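Local coordinates for glycinin A3B4 subunit (Glycine max, PDB 2D5F), which serves as an 11S globulin storage protein of the soybean seed, a two-cupin subunit whose mature form assembles into hexamers, at the interface of chains A and B and the interface of chains A and C. Residues are numbered along the deposited sequence; one frame, centred on the assembly and turned at random. Chains: chain A/B/C, glycinin A3B4 subunit.

The A chain meets two copies of itself: contact 1 joins it to chain B around a two-fold axis, and contact 2 joins it to chain C without exact two-fold symmetry. The centres of their C-alpha atoms lie about 41 Å apart. Chain A offers different segments to its two partners, although Pro83 of the partner recurs in both, facing A:Gly321 in contact 1 and A:Val451 to A:Ser453 in contact 2. Contact 1 gathers around the Cys85-Cys327 disulfides, whereas contact 2 sets the second cupin region against the first. This fits the six-subunit assembly and would probably let one subunit hold two neighbours at once.

Contact 1: the interface of chains A and B. Residues chain A 84-86, 321-323, 326-327; chain B 83-86, 322, 326-327.
Two copies of a disulfide-pinned corner meet in a symmetric homomeric contact that probably helps hold the six-subunit assembly, each pushing a valine towards the other's disulfide. In either chain Cys85 SG is bonded to Cys327 SG. The apolar core is A:Val322, which hides 77 Å² against chain B. Its CG1, anti to the carbonyl carbon (chi1 -66°), lies 3.9 Å from B:Cys85 SG and also touches B:Cys327 SG, so one methyl spans both sulfurs. CG2, in the crowded position between backbone N and carbonyl carbon, turns to the peptide of B:Gly84, 3.3 Å from its O. B:Val322 repeats this pose, its CG1 4.1 Å from A:Cys327 SG and its CG2 against A:Gly84.

Polar contacts are made by the backbone. A:Val322 N donates to B:Pro83 O at 3.1 Å, nearly straight at the hydrogen (161°) but reaching the oxygen from above the carbonyl plane. Close to the two-fold axis, water 1 bridges the carbonyls of the two glycines, 2.7 Å from A:Gly84 O and 2.6 Å from B:Gly84 O.

A:Glu323 plays two parts, bracing its own chain and touching chain B directly. Its chain bends at chi2 (99°) and brings OE2 back to A:Gly321 N at 2.8 Å, bracing the turn that presents the A:Val322 N-H, while the carboxylate lies against B:Gly84 CA. An alanine here would remove that carboxylate and would probably loosen the A:Gly321 turn, weakening the aim of A:Val322 N at B:Pro83 O and the packing on B:Gly84. A:Gly321 itself sets its CA beside the B:Pro83 ring.

In the fold, Val322 directly precedes helix 323-327 of chain A, and the disulfide ties the loop between strands 75-80 and 89-91 to that helical turn, far apart in sequence.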
loop_
_atom_site.group_PDB
_atom_site.type_symbol
_atom_site.label_atom_id
_atom_site.label_comp_id
_atom_site.label_asym_id
_atom_site.label_seq_id
_atom_site.Cartn_x
_atom_site.Cartn_y
_atom_site.Cartn_z
ATOM N N GLY A 84 10.297 20.963 10.613
ATOM C CA GLY A 84 11.574 20.283 10.513
ATOM C C GLY A 84 12.228 20.292 9.144
ATOM O O GLY A 84 13.320 19.761 8.983
ATOM N N CYS A 85 11.571 20.884 8.155
ATOM C CA CYS A 85 12.134 20.937 6.815
ATOM C C CYS A 85 13.149 22.067 6.662
ATOM O O CYS A 85 13.014 23.130 7.267
ATOM C CB CYS A 85 11.024 21.105 5.789
ATOM S SG CYS A 85 9.988 19.632 5.555
ATOM N N PRO A 86 14.183 21.850 5.839
ATOM C CA PRO A 86 15.210 22.877 5.632
ATOM C C PRO A 86 14.731 24.090 4.836
ATOM O O PRO A 86 13.788 23.999 4.048
ATOM C CB PRO A 86 16.311 22.108 4.910
ATOM C CG PRO A 86 15.521 21.147 4.065
ATOM C CD PRO A 86 14.464 20.647 5.032
ATOM N N GLY A 321 17.692 15.043 -0.494
ATOM C CA GLY A 321 17.249 14.551 0.802
ATOM C C GLY A 321 15.760 14.768 1.010
ATOM O O GLY A 321 15.011 14.881 0.034
ATOM N N VAL A 322 15.321 14.831 2.266
ATOM C CA VAL A 322 13.904 15.047 2.558
ATOM C C VAL A 322 13.383 16.275 1.814
ATOM O O VAL A 322 12.179 16.399 1.576
ATOM C CB VAL A 322 13.646 15.230 4.083
ATOM C CG1 VAL A 322 13.969 13.942 4.821
ATOM C CG2 VAL A 322 14.485 16.384 4.630
ATOM N N GLU A 323 14.292 17.177 1.446
ATOM C CA GLU A 323 13.912 18.379 0.713
ATOM C C GLU A 323 13.187 17.955 -0.558
ATOM O O GLU A 323 11.964 18.064 -0.666
ATOM C CB GLU A 323 15.137 19.201 0.293
ATOM C CG GLU A 323 16.158 19.525 1.370
ATOM C CD GLU A 323 17.355 18.587 1.345
ATOM O OE1 GLU A 323 18.463 19.018 1.737
ATOM O OE2 GLU A 323 17.187 17.416 0.941
ATOM N N ILE A 326 8.991 15.092 0.172
ATOM C CA ILE A 326 8.026 15.520 1.183
ATOM C C ILE A 326 8.069 17.006 1.525
ATOM O O ILE A 326 7.056 17.701 1.454
ATOM C CB ILE A 326 8.195 14.689 2.495
ATOM C CG1 ILE A 326 7.076 15.027 3.493
ATOM C CG2 ILE A 326 9.565 14.949 3.109
ATOM C CD1 ILE A 326 7.214 16.371 4.200
ATOM N N CYS A 327 9.240 17.491 1.906
ATOM C CA CYS A 327 9.391 18.882 2.279
ATOM C C CYS A 327 8.994 19.897 1.214
ATOM O O CYS A 327 8.861 21.089 1.506
ATOM C CB CYS A 327 10.824 19.128 2.727
ATOM S SG CYS A 327 11.155 18.454 4.379
ATOM N N PRO B 83 20.225 12.838 4.579
ATOM C CA PRO B 83 20.153 14.073 3.792
ATOM C C PRO B 83 18.998 15.012 4.108
ATOM O O PRO B 83 17.843 14.600 4.138
ATOM C CB PRO B 83 20.105 13.559 2.355
ATOM C CG PRO B 83 19.299 12.278 2.498
ATOM C CD PRO B 83 19.926 11.657 3.740
ATOM N N GLY B 84 19.327 16.277 4.349
ATOM C CA GLY B 84 18.311 17.275 4.616
ATOM C C GLY B 84 17.652 17.261 5.977
ATOM O O GLY B 84 16.819 18.119 6.269
ATOM N N CYS B 85 18.010 16.302 6.818
ATOM C CA CYS B 85 17.419 16.222 8.149
ATOM C C CYS B 85 18.053 17.185 9.152
ATOM O O CYS B 85 19.247 17.472 9.079
ATOM C CB CYS B 85 17.527 14.800 8.666
ATOM S SG CYS B 85 16.433 13.646 7.786
ATOM N N PRO B 86 17.259 17.686 10.116
ATOM C CA PRO B 86 17.761 18.624 11.128
ATOM C C PRO B 86 18.737 17.977 12.103
ATOM O O PRO B 86 18.676 16.773 12.347
ATOM C CB PRO B 86 16.489 19.091 11.847
ATOM C CG PRO B 86 15.367 18.741 10.903
ATOM C CD PRO B 86 15.820 17.439 10.307
ATOM N N VAL B 322 9.573 16.139 10.332
ATOM C CA VAL B 322 10.328 15.026 9.764
ATOM C C VAL B 322 11.319 14.450 10.776
ATOM O O VAL B 322 11.732 13.294 10.656
ATOM C CB VAL B 322 11.112 15.456 8.499
ATOM C CG1 VAL B 322 10.146 15.805 7.380
ATOM C CG2 VAL B 322 12.011 16.649 8.818
ATOM N N ILE B 326 10.756 9.837 9.748
ATOM C CA ILE B 326 11.770 9.526 8.742
ATOM C C ILE B 326 13.205 9.829 9.165
ATOM O O ILE B 326 14.074 8.957 9.121
ATOM C CB ILE B 326 11.478 10.269 7.417
ATOM C CG1 ILE B 326 12.671 10.135 6.464
ATOM C CG2 ILE B 326 11.175 11.727 7.696
ATOM C CD1 ILE B 326 12.981 8.709 6.061
ATOM N N CYS B 327 13.451 11.065 9.569
ATOM C CA CYS B 327 14.781 11.466 9.976
ATOM C C CYS B 327 15.307 10.700 11.198
ATOM O O CYS B 327 16.468 10.858 11.591
ATOM C CB CYS B 327 14.794 12.976 10.215
ATOM S SG CYS B 327 14.645 13.978 8.689
HETATM O O HOH W 1 15.698 19.997 7.757
#

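Contact 2: the interface of chains A and C. Residues chain A 384, 386, 427, 451-453; chain C 62-63, 83, 127-130.
A stack of a chain A tryptophan on a chain C tyrosine anchors this head-to-tail contact between copies, first cupin region against second, probably within an 11S globulin trimer. A:Trp384 and C:Tyr62 reach towards each other tip to tip and lie face to face, their planes 6° apart, with the tyrosine centroid 4.1 Å from that of the indole six-membered ring. C:Tyr62 CZ sits over the middle of the indole, while A:Ser453 CB covers the opposite face towards its rim. Both rings leave the backbone in the crowded position between N and carbonyl carbon.

Hydrogen bonds at the rims of both rings probably help fix their rotation. A:Trp384 NE1 gives its indole N-H to C:Gly128 O at 3.1 Å, in the ring plane and on a carbonyl lone pair, although bent at the hydrogen (137°). The phenol C:Tyr62 OH donates to A:Asn427 O at 2.8 Å, in the plane of that carbonyl. The A:Asn427 side chain slides oppositely past the tyrosine, its amide plane steeply inclined to the ring (79°).

Apolar packing surrounds the stack. C:Pro130 CG meets the far end of the indole, 3.3 Å from A:Trp384 CH2. A:Leu386 lays CG against the C:Gly128 peptide and reaches C:Val129 CG2 with CD2 at 3.8 Å. C:Pro83 CB rests beside A:Ser453 CB, and the proline's CG faces A:Val451 CG1.

On chain A the patch combines strand 383-385 with A:Leu386 just after it, the turn between strands 421-424 and 429-435, and the start of strand 452-454. Chain C answers with the end of strand 56-62, C:Pro83 in the loop between strands 75-80 and 89-91, and the turn between strands 121-125 and 131-135.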
loop_
_atom_site.group_PDB
_atom_site.type_symbol
_atom_site.label_atom_id
_atom_site.label_comp_id
_atom_site.label_asym_id
_atom_site.label_seq_id
_atom_site.Cartn_x
_atom_site.Cartn_y
_atom_site.Cartn_z
ATOM N N TRP A 384 -24.729 11.525 -10.999
ATOM C CA TRP A 384 -24.631 11.483 -9.547
ATOM C C TRP A 384 -23.228 11.039 -9.147
ATOM O O TRP A 384 -22.504 10.437 -9.944
ATOM C CB TRP A 384 -25.677 10.536 -8.952
ATOM C CG TRP A 384 -25.337 9.070 -9.032
ATOM C CD1 TRP A 384 -24.643 8.335 -8.109
ATOM C CD2 TRP A 384 -25.706 8.158 -10.075
ATOM N NE1 TRP A 384 -24.565 7.022 -8.510
ATOM C CE2 TRP A 384 -25.210 6.883 -9.711
ATOM C CE3 TRP A 384 -26.414 8.291 -11.277
ATOM C CZ2 TRP A 384 -25.391 5.752 -10.511
ATOM C CZ3 TRP A 384 -26.595 7.159 -12.078
ATOM C CH2 TRP A 384 -26.087 5.907 -11.685
ATOM N N LEU A 386 -20.989 8.682 -6.908
ATOM C CA LEU A 386 -21.104 7.427 -6.185
ATOM C C LEU A 386 -20.557 7.429 -4.764
ATOM O O LEU A 386 -21.171 6.855 -3.860
ATOM C CB LEU A 386 -20.399 6.303 -6.960
ATOM C CG LEU A 386 -21.020 5.753 -8.251
ATOM C CD1 LEU A 386 -21.077 6.830 -9.326
ATOM C CD2 LEU A 386 -20.179 4.582 -8.733
ATOM N N ASN A 427 -24.913 10.516 -4.122
ATOM C CA ASN A 427 -25.939 9.709 -4.803
ATOM C C ASN A 427 -27.164 10.455 -5.330
ATOM O O ASN A 427 -27.938 9.891 -6.109
ATOM C CB ASN A 427 -26.401 8.538 -3.914
ATOM C CG ASN A 427 -25.432 7.352 -3.934
ATOM O OD1 ASN A 427 -25.781 6.254 -3.497
ATOM N ND2 ASN A 427 -24.217 7.571 -4.431
ATOM N N VAL A 451 -15.954 9.614 -7.790
ATOM C CA VAL A 451 -16.369 9.017 -9.053
ATOM C C VAL A 451 -17.834 9.355 -9.321
ATOM O O VAL A 451 -18.657 9.306 -8.416
ATOM C CB VAL A 451 -16.204 7.477 -9.014
ATOM C CG1 VAL A 451 -16.846 6.848 -10.231
ATOM C CG2 VAL A 451 -14.722 7.121 -8.956
ATOM N N SER A 452 -18.146 9.712 -10.560
ATOM C CA SER A 452 -19.520 10.030 -10.926
ATOM C C SER A 452 -19.968 9.099 -12.044
ATOM O O SER A 452 -19.165 8.374 -12.623
ATOM C CB SER A 452 -19.633 11.479 -11.401
ATOM O OG SER A 452 -18.952 11.661 -12.629
ATOM N N SER A 453 -21.258 9.133 -12.342
ATOM C CA SER A 453 -21.826 8.315 -13.396
ATOM C C SER A 453 -22.991 9.105 -13.987
ATOM O O SER A 453 -23.772 9.695 -13.245
ATOM C CB SER A 453 -22.335 6.993 -12.812
ATOM O OG SER A 453 -23.000 6.210 -13.792
ATOM N N TYR C 62 -29.501 1.772 -6.929
ATOM C CA TYR C 62 -28.195 1.884 -6.297
ATOM C C TYR C 62 -28.383 2.546 -4.936
ATOM O O TYR C 62 -29.371 3.256 -4.707
ATOM C CB TYR C 62 -27.218 2.691 -7.175
ATOM C CG TYR C 62 -27.615 4.132 -7.432
ATOM C CD1 TYR C 62 -28.402 4.482 -8.535
ATOM C CD2 TYR C 62 -27.201 5.149 -6.567
ATOM C CE1 TYR C 62 -28.766 5.812 -8.768
ATOM C CE2 TYR C 62 -27.556 6.473 -6.788
ATOM C CZ TYR C 62 -28.340 6.802 -7.889
ATOM O OH TYR C 62 -28.706 8.110 -8.089
ATOM N N SER C 63 -27.442 2.288 -4.033
ATOM C CA SER C 63 -27.474 2.827 -2.680
ATOM C C SER C 63 -26.072 3.323 -2.295
ATOM O O SER C 63 -25.065 2.779 -2.750
ATOM C CB SER C 63 -27.954 1.751 -1.701
ATOM O OG SER C 63 -29.272 1.326 -2.019
ATOM N N PRO C 83 -19.567 2.840 -14.359
ATOM C CA PRO C 83 -19.387 4.118 -15.054
ATOM C C PRO C 83 -18.182 4.243 -15.970
ATOM O O PRO C 83 -17.044 4.008 -15.557
ATOM C CB PRO C 83 -19.354 5.135 -13.907
ATOM C CG PRO C 83 -18.738 4.355 -12.782
ATOM C CD PRO C 83 -19.451 3.019 -12.898
ATOM N N PRO C 127 -20.979 0.637 -3.533
ATOM C CA PRO C 127 -21.715 1.872 -3.246
ATOM C C PRO C 127 -21.891 2.696 -4.529
ATOM O O PRO C 127 -20.951 2.847 -5.316
ATOM C CB PRO C 127 -20.813 2.596 -2.244
ATOM C CG PRO C 127 -20.006 1.490 -1.619
ATOM C CD PRO C 127 -19.722 0.576 -2.764
ATOM N N GLY C 128 -23.101 3.204 -4.743
ATOM C CA GLY C 128 -23.369 4.032 -5.907
ATOM C C GLY C 128 -23.471 3.356 -7.257
ATOM O O GLY C 128 -23.834 4.000 -8.231
ATOM N N VAL C 129 -23.171 2.066 -7.328
ATOM C CA VAL C 129 -23.233 1.359 -8.601
ATOM C C VAL C 129 -24.600 0.722 -8.849
ATOM O O VAL C 129 -25.080 -0.072 -8.052
ATOM C CB VAL C 129 -22.157 0.253 -8.678
ATOM C CG1 VAL C 129 -22.274 -0.500 -9.997
ATOM C CG2 VAL C 129 -20.756 0.866 -8.530
ATOM N N PRO C 130 -25.243 1.068 -9.972
ATOM C CA PRO C 130 -26.558 0.495 -10.284
ATOM C C PRO C 130 -26.465 -1.006 -10.573
ATOM O O PRO C 130 -25.489 -1.472 -11.164
ATOM C CB PRO C 130 -26.988 1.269 -11.531
ATOM C CG PRO C 130 -26.234 2.571 -11.427
ATOM C CD PRO C 130 -24.876 2.114 -10.940
#